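Side-chain contacts in uncharacterized protein (Corynebacterium diphtheriae NCTC 13129, PDB 3CP3), which is of unknown function but belongs to the pyridoxamine 5'-phosphate oxidase family and probably adopts the FMN-binding split-barrel type of fold: residues T13-D16 against S17-L21; R102-E105 against E106-A110. One frame throughout, in Å; residues are numbered along the deposited sequence. Where two conformers were deposited one is given.

Contact 1: residues T13-D16 against S17-L21; sequences TILD and SSDSL
D16 reaches over the first turn of helix 17-25 and meets D19 with its side chain. Its CB starts the walk beside the first residue of the helix. CG sits between the backbone N and the carbonyl carbon (chi1 69°), which turns the carboxylate back over the first turn. CG then passes 3.7 Å from D19 CB. OD1 of D16 takes the amide hydrogen of D19 N at 2.8 Å, nearly along its own C-O axis, and the bond is close to straight at 167°. OD2 points to a water that donates a weak bond to it. The same water accepts from D16 N and donates to D19 OD2 at 2.7 Å, so it links the two carboxylates, strongly to D19 and weakly to D16. This may ease any repulsion between them. The planes of these carboxylates are 51° apart. The other oxygen of D19, OD1, forms a salt bridge with R23.

D16 O is gripped twice. S20 N donates to D16 O at 2.9 Å, and S20 OG donates to the same D16 O from above the carbonyl plane at 3.0 Å. L15 lays its side chain alongside the polar ends of D19 and S20: its CD2 is 3.6 Å from D19 OD2, and its CB touches S20 OG. L15 also touches A138 of strand 125-139. This is an aspartate N-cap, placed where the chain turns from strand 12-15 into helix 17-25.

Contact 2: residues R102-E105 against E106-A110; sequences RDTE and EARHA
T104 and R108 lie side by side and point the same way, with T104 CG2 beside the guanidinium; the very close approach of CG2 to NH2 is doubtful. The chain of R108 bends at chi3 (-48°), and this folds the guanidinium back toward T104. T104 O sits over the centre of one face of the R108 guanidinium, 4.0 Å above the plane. That oxygen is used by the backbone: R108 N donates to T104 O at 3.3 Å. R108 also faces E105, three residues earlier. E105 OE2 lies 3.9 Å from R108 NH1, a long salt bridge between planes nearly at right angles (87°). At that length it is probably a weak tie, and both residues are exposed.

D103 O accepts from A107 N at 2.9 Å. E106 N also approaches this oxygen, but the distance is too short to be trusted. D103 is the N-cap residue of helix 104-110, the short helix that follows strand 89-100 of the antiparallel sheet. Its side chain extends anti to the backbone N (chi1 -171°), and OD2 of D103 lies 3.2 Å from E106 N. CB of D103 rests 3.7 Å from CB of E106.

The side chain of E106 is fully extended beyond CG and leaves the turn. Its OE2 forms a salt bridge with R128 and a hydrogen bond with Y59. A weaker, long ion pair joins it to R57. H109 N donates to E105 O at 3.1 Å. H109 CB packs on that same oxygen, while the ring leads away from E105, toward strand 57-62. Its NE2 is hydrogen-bonded to D50 OD2, and the side chain also touches R57 and Y59 of that strand.

The chain enters contact 1 first. Strand 12-15 pairs with strand 125-139, near the C-terminal end, and then turns directly into helix 17-25. Neither contact spans a long loop, because each joins adjoining segments. They neither nest nor cross: contact 1 closes before contact 2 opens. Between them run the five strands from 29-36 to 89-100, the last of which leads to the 102-105 turn and helix 104-110. The centres are about 29 Å apart, and the nearest atoms about 15 Å. Both contacts reach strand 125-139: contact 1 along its late residues, contact 2 through R128. Contact 2 also meets strand 57-62.

Contact 1: residues T13-D16 against S17-L21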
ATOM      1  N   THR A  13      13.778   8.879  -9.199  1.00 47.15           N
ATOM      2  CA  THR A  13      13.436  10.092  -9.923  1.00 42.70           C
ATOM      3  C   THR A  13      12.204  10.598  -9.224  1.00 40.13           C
ATOM      4  O   THR A  13      11.262   9.838  -8.973  1.00 38.42           O
ATOM      5  CB  THR A  13      13.170   9.803 -11.396  1.00 42.79           C
ATOM      6  OG1 THR A  13      14.391   9.401 -12.022  1.00 43.14           O
ATOM      7  CG2 THR A  13      12.651  11.037 -12.125  1.00 42.57           C
ATOM      8  N   ILE A  14      12.214  11.870  -8.866  1.00 37.14           N
ATOM      9  CA  ILE A  14      11.029  12.474  -8.289  1.00 35.40           C
ATOM     10  C   ILE A  14      10.208  12.936  -9.481  1.00 33.90           C
ATOM     11  O   ILE A  14      10.735  13.662 -10.325  1.00 31.37           O
ATOM     12  CB  ILE A  14      11.368  13.677  -7.385  1.00 36.03           C
ATOM     13  CG1 ILE A  14      12.368  13.254  -6.283  1.00 38.64           C
ATOM     14  CG2 ILE A  14      10.105  14.325  -6.820  1.00 35.60           C
ATOM     15  CD1 ILE A  14      11.951  11.994  -5.529  1.00 44.36           C
ATOM     16  N   LEU A  15       8.940  12.513  -9.550  1.00 31.08           N
ATOM     17  CA  LEU A  15       8.054  12.958 -10.636  1.00 30.41           C
ATOM     18  C   LEU A  15       7.431  14.315 -10.340  1.00 29.82           C
ATOM     19  O   LEU A  15       7.248  14.691  -9.167  1.00 29.68           O
ATOM     20  CB  LEU A  15       6.963  11.914 -10.946  1.00 30.07           C
ATOM     21  CG  LEU A  15       7.482  10.471 -11.107  1.00 29.43           C
ATOM     22  CD1 LEU A  15       6.343   9.401 -11.222  1.00 25.97           C
ATOM     23  CD2 LEU A  15       8.386  10.420 -12.303  1.00 28.06           C
ATOM     24  N   ASP A  16       7.105  15.056 -11.393  1.00 29.76           N
ATOM     25  CA  ASP A  16       6.319  16.272 -11.211  1.00 29.43           C
ATOM     26  C   ASP A  16       4.856  15.914 -10.823  1.00 29.77           C
ATOM     27  O   ASP A  16       4.401  14.784 -11.033  1.00 29.28           O
ATOM     28  CB  ASP A  16       6.487  17.262 -12.391  1.00 30.90           C
ATOM     29  CG  ASP A  16       5.875  16.769 -13.672  1.00 32.89           C
ATOM     30  OD1 ASP A  16       4.658  16.558 -13.682  1.00 30.77           O
ATOM     31  OD2 ASP A  16       6.593  16.653 -14.692  1.00 38.51           O
ATOM     32  N   SER A  17       4.168  16.843 -10.158  1.00 29.42           N
ATOM     33  CA  SER A  17       2.779  16.644  -9.723  1.00 30.04           C
ATOM     34  C   SER A  17       1.816  16.287 -10.878  1.00 28.33           C
ATOM     35  O   SER A  17       0.997  15.386 -10.745  1.00 29.42           O
ATOM     36  CB  SER A  17       2.269  17.932  -9.033  1.00 31.48           C
ATOM     37  OG  SER A  17       0.871  17.786  -8.807  1.00 37.79           O
ATOM     38  N   SER A  18       1.908  16.978 -12.006  1.00 26.17           N
ATOM     39  CA  SER A  18       1.039  16.662 -13.156  1.00 26.81           C
ATOM     40  C   SER A  18       1.240  15.257 -13.662  1.00 25.41           C
ATOM     41  O   SER A  18       0.283  14.578 -13.988  1.00 25.76           O
ATOM     42  CB  SER A  18       1.348  17.576 -14.351  1.00 25.63           C
ATOM     43  OG  SER A  18       0.712  18.816 -14.191  1.00 33.92           O
ATOM     44  N   ASP A  19       2.502  14.852 -13.808  1.00 24.85           N
ATOM     45  CA  ASP A  19       2.851  13.477 -14.221  1.00 24.40           C
ATOM     46  C   ASP A  19       2.262  12.494 -13.204  1.00 25.12           C
ATOM     47  O   ASP A  19       1.598  11.494 -13.546  1.00 24.29           O
ATOM     48  CB  ASP A  19       4.392  13.394 -14.313  1.00 24.14           C
ATOM     49  CG  ASP A  19       4.912  12.084 -14.940  1.00 24.87           C
ATOM     50  OD1 ASP A  19       4.133  11.282 -15.545  1.00 23.10           O
ATOM     51  OD2 ASP A  19       6.116  11.805 -14.747  1.00 23.94           O
ATOM     52  N   SER A  20       2.541  12.748 -11.936  1.00 25.44           N
ATOM     53  CA  SER A  20       2.036  11.919 -10.849  1.00 25.89           C
ATOM     54  C   SER A  20       0.527  11.709 -10.895  1.00 25.37           C
ATOM     55  O   SER A  20       0.010  10.557 -10.820  1.00 27.83           O
ATOM     56  CB  SER A  20       2.426  12.573  -9.509  1.00 26.33           C
ATOM     57  OG  SER A  20       3.822  12.371  -9.320  1.00 26.41           O
ATOM     58  N   LEU A  21      -0.183  12.796 -11.002  1.00 26.16           N
ATOM     59  CA  LEU A  21      -1.674  12.704 -11.093  1.00 27.72           C
ATOM     60  C   LEU A  21      -2.190  12.050 -12.375  1.00 28.92           C
ATOM     61  O   LEU A  21      -3.183  11.302 -12.325  1.00 30.38           O
ATOM     62  CB  LEU A  21      -2.307  14.069 -10.897  1.00 27.90           C
ATOM     63  CG  LEU A  21      -2.099  14.618  -9.480  1.00 28.94           C
ATOM     64  CD1 LEU A  21      -2.579  16.067  -9.468  1.00 32.26           C
ATOM     65  CD2 LEU A  21      -2.794  13.745  -8.444  1.00 28.55           C
TER
HETATM   66  O   HOH W   1       7.854  13.667 -13.962  1.00 29.23           O

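Contact 2: residues R102-E105 against E106-A110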
ATOM      1  N   ARG A 102     -21.972  12.890   2.440  0.50 31.29           N
ATOM      2  CA  ARG A 102     -23.031  13.758   3.026  0.50 31.09           C
ATOM      3  C   ARG A 102     -23.870  14.690   2.111  0.50 31.83           C
ATOM      4  O   ARG A 102     -25.088  14.655   2.197  0.50 32.79           O
ATOM      5  CB  ARG A 102     -22.488  14.545   4.233  0.50 30.62           C
ATOM      6  CG  ARG A 102     -21.455  13.780   5.110  0.50 29.38           C
ATOM      7  CD  ARG A 102     -20.062  14.359   4.993  0.50 20.55           C
ATOM      8  NE  ARG A 102     -19.102  13.617   5.823  0.50 22.85           N
ATOM      9  CZ  ARG A 102     -18.244  14.143   6.690  0.50 24.73           C
ATOM     10  NH1 ARG A 102     -17.488  13.291   7.366  0.50 22.69           N
ATOM     11  NH2 ARG A 102     -18.165  15.493   6.932  0.50 20.60           N
ATOM     12  N   ASP A 103     -23.246  15.542   1.283  1.00 32.84           N
ATOM     13  CA  ASP A 103     -23.970  16.442   0.370  1.00 35.06           C
ATOM     14  C   ASP A 103     -24.734  15.687  -0.811  1.00 35.24           C
ATOM     15  O   ASP A 103     -24.097  15.129  -1.757  1.00 35.73           O
ATOM     16  CB  ASP A 103     -22.954  17.488  -0.170  1.00 36.17           C
ATOM     17  CG  ASP A 103     -23.627  18.614  -0.953  1.00 38.24           C
ATOM     18  OD1 ASP A 103     -24.527  19.289  -0.410  1.00 42.31           O
ATOM     19  OD2 ASP A 103     -23.235  18.857  -2.109  1.00 42.64           O
ATOM     20  N   THR A 104     -26.078  15.632  -0.723  1.00 35.80           N
ATOM     21  CA  THR A 104     -26.950  15.035  -1.747  1.00 35.46           C
ATOM     22  C   THR A 104     -26.438  15.357  -3.152  1.00 36.09           C
ATOM     23  O   THR A 104     -26.220  14.432  -3.971  1.00 36.36           O
ATOM     24  CB  THR A 104     -28.408  15.475  -1.489  1.00 36.43           C
ATOM     25  OG1 THR A 104     -29.069  14.419  -0.757  1.00 35.87           O
ATOM     26  CG2 THR A 104     -29.169  15.796  -2.773  1.00 37.46           C
ATOM     27  N   GLU A 105     -26.135  16.633  -3.408  1.00 35.98           N
ATOM     28  CA  GLU A 105     -25.478  17.011  -4.692  1.00 36.57           C
ATOM     29  C   GLU A 105     -24.098  16.374  -4.930  1.00 35.73           C
ATOM     30  O   GLU A 105     -23.750  16.080  -6.064  1.00 36.82           O
ATOM     31  CB  GLU A 105     -25.408  18.536  -4.865  1.00 37.19           C
ATOM     32  CG  GLU A 105     -24.656  19.038  -6.138  1.00 39.05           C
ATOM     33  CD  GLU A 105     -25.246  18.541  -7.485  1.00 44.30           C
ATOM     34  OE1 GLU A 105     -24.467  17.877  -8.239  1.00 45.74           O
ATOM     35  OE2 GLU A 105     -26.459  18.832  -7.805  1.00 44.57           O
ATOM     36  N   GLU A 106     -23.320  16.167  -3.882  1.00 35.18           N
ATOM     37  CA  GLU A 106     -21.964  15.618  -4.088  1.00 33.55           C
ATOM     38  C   GLU A 106     -21.935  14.075  -4.335  1.00 32.82           C
ATOM     39  O   GLU A 106     -21.238  13.611  -5.250  1.00 34.24           O
ATOM     40  CB  GLU A 106     -20.999  16.052  -2.976  1.00 33.99           C
ATOM     41  CG  GLU A 106     -19.579  15.537  -3.229  1.00 33.60           C
ATOM     42  CD  GLU A 106     -18.585  15.926  -2.157  1.00 38.21           C
ATOM     43  OE1 GLU A 106     -18.887  16.896  -1.424  1.00 39.89           O
ATOM     44  OE2 GLU A 106     -17.498  15.263  -2.071  1.00 35.12           O
ATOM     45  N   ALA A 107     -22.643  13.273  -3.528  1.00 31.84           N
ATOM     46  CA  ALA A 107     -22.957  11.868  -3.882  1.00 32.00           C
ATOM     47  C   ALA A 107     -23.405  11.629  -5.352  1.00 32.31           C
ATOM     48  O   ALA A 107     -22.945  10.681  -6.028  1.00 30.75           O
ATOM     49  CB  ALA A 107     -24.010  11.304  -2.942  1.00 32.40           C
ATOM     50  N   ARG A 108     -24.325  12.473  -5.818  1.00 31.46           N
ATOM     51  CA  ARG A 108     -24.852  12.425  -7.174  1.00 32.15           C
ATOM     52  C   ARG A 108     -23.766  12.686  -8.238  1.00 32.12           C
ATOM     53  O   ARG A 108     -23.613  11.946  -9.218  1.00 31.56           O
ATOM     54  CB  ARG A 108     -25.999  13.436  -7.282  1.00 32.24           C
ATOM     55  CG  ARG A 108     -26.747  13.434  -8.575  1.00 33.31           C
ATOM     56  CD  ARG A 108     -28.038  14.297  -8.481  1.00 36.67           C
ATOM     57  NE  ARG A 108     -28.868  14.031  -7.287  1.00 42.13           N
ATOM     58  CZ  ARG A 108     -29.336  14.964  -6.427  1.00 44.98           C
ATOM     59  NH1 ARG A 108     -29.089  16.269  -6.602  1.00 46.27           N
ATOM     60  NH2 ARG A 108     -30.079  14.593  -5.382  1.00 43.79           N
ATOM     61  N   HIS A 109     -23.014  13.752  -8.012  1.00 33.09           N
ATOM     62  CA  HIS A 109     -21.787  14.055  -8.732  1.00 33.53           C
ATOM     63  C   HIS A 109     -20.732  12.896  -8.721  1.00 33.34           C
ATOM     64  O   HIS A 109     -20.257  12.494  -9.765  1.00 33.44           O
ATOM     65  CB  HIS A 109     -21.179  15.352  -8.173  1.00 33.17           C
ATOM     66  CG  HIS A 109     -19.772  15.580  -8.606  1.00 34.17           C
ATOM     67  ND1 HIS A 109     -19.434  15.825  -9.919  1.00 34.71           N
ATOM     68  CD2 HIS A 109     -18.608  15.531  -7.913  1.00 31.69           C
ATOM     69  CE1 HIS A 109     -18.121  15.937 -10.011  1.00 34.54           C
ATOM     70  NE2 HIS A 109     -17.604  15.781  -8.808  1.00 33.60           N
ATOM     71  N   ALA A 110     -20.396  12.370  -7.550  1.00 33.51           N
ATOM     72  CA  ALA A 110     -19.453  11.242  -7.455  1.00 33.95           C
ATOM     73  C   ALA A 110     -19.918  10.032  -8.299  1.00 34.60           C
ATOM     74  O   ALA A 110     -19.100   9.347  -8.913  1.00 33.39           O
ATOM     75  CB  ALA A 110     -19.263  10.850  -6.022  1.00 33.68           C
TER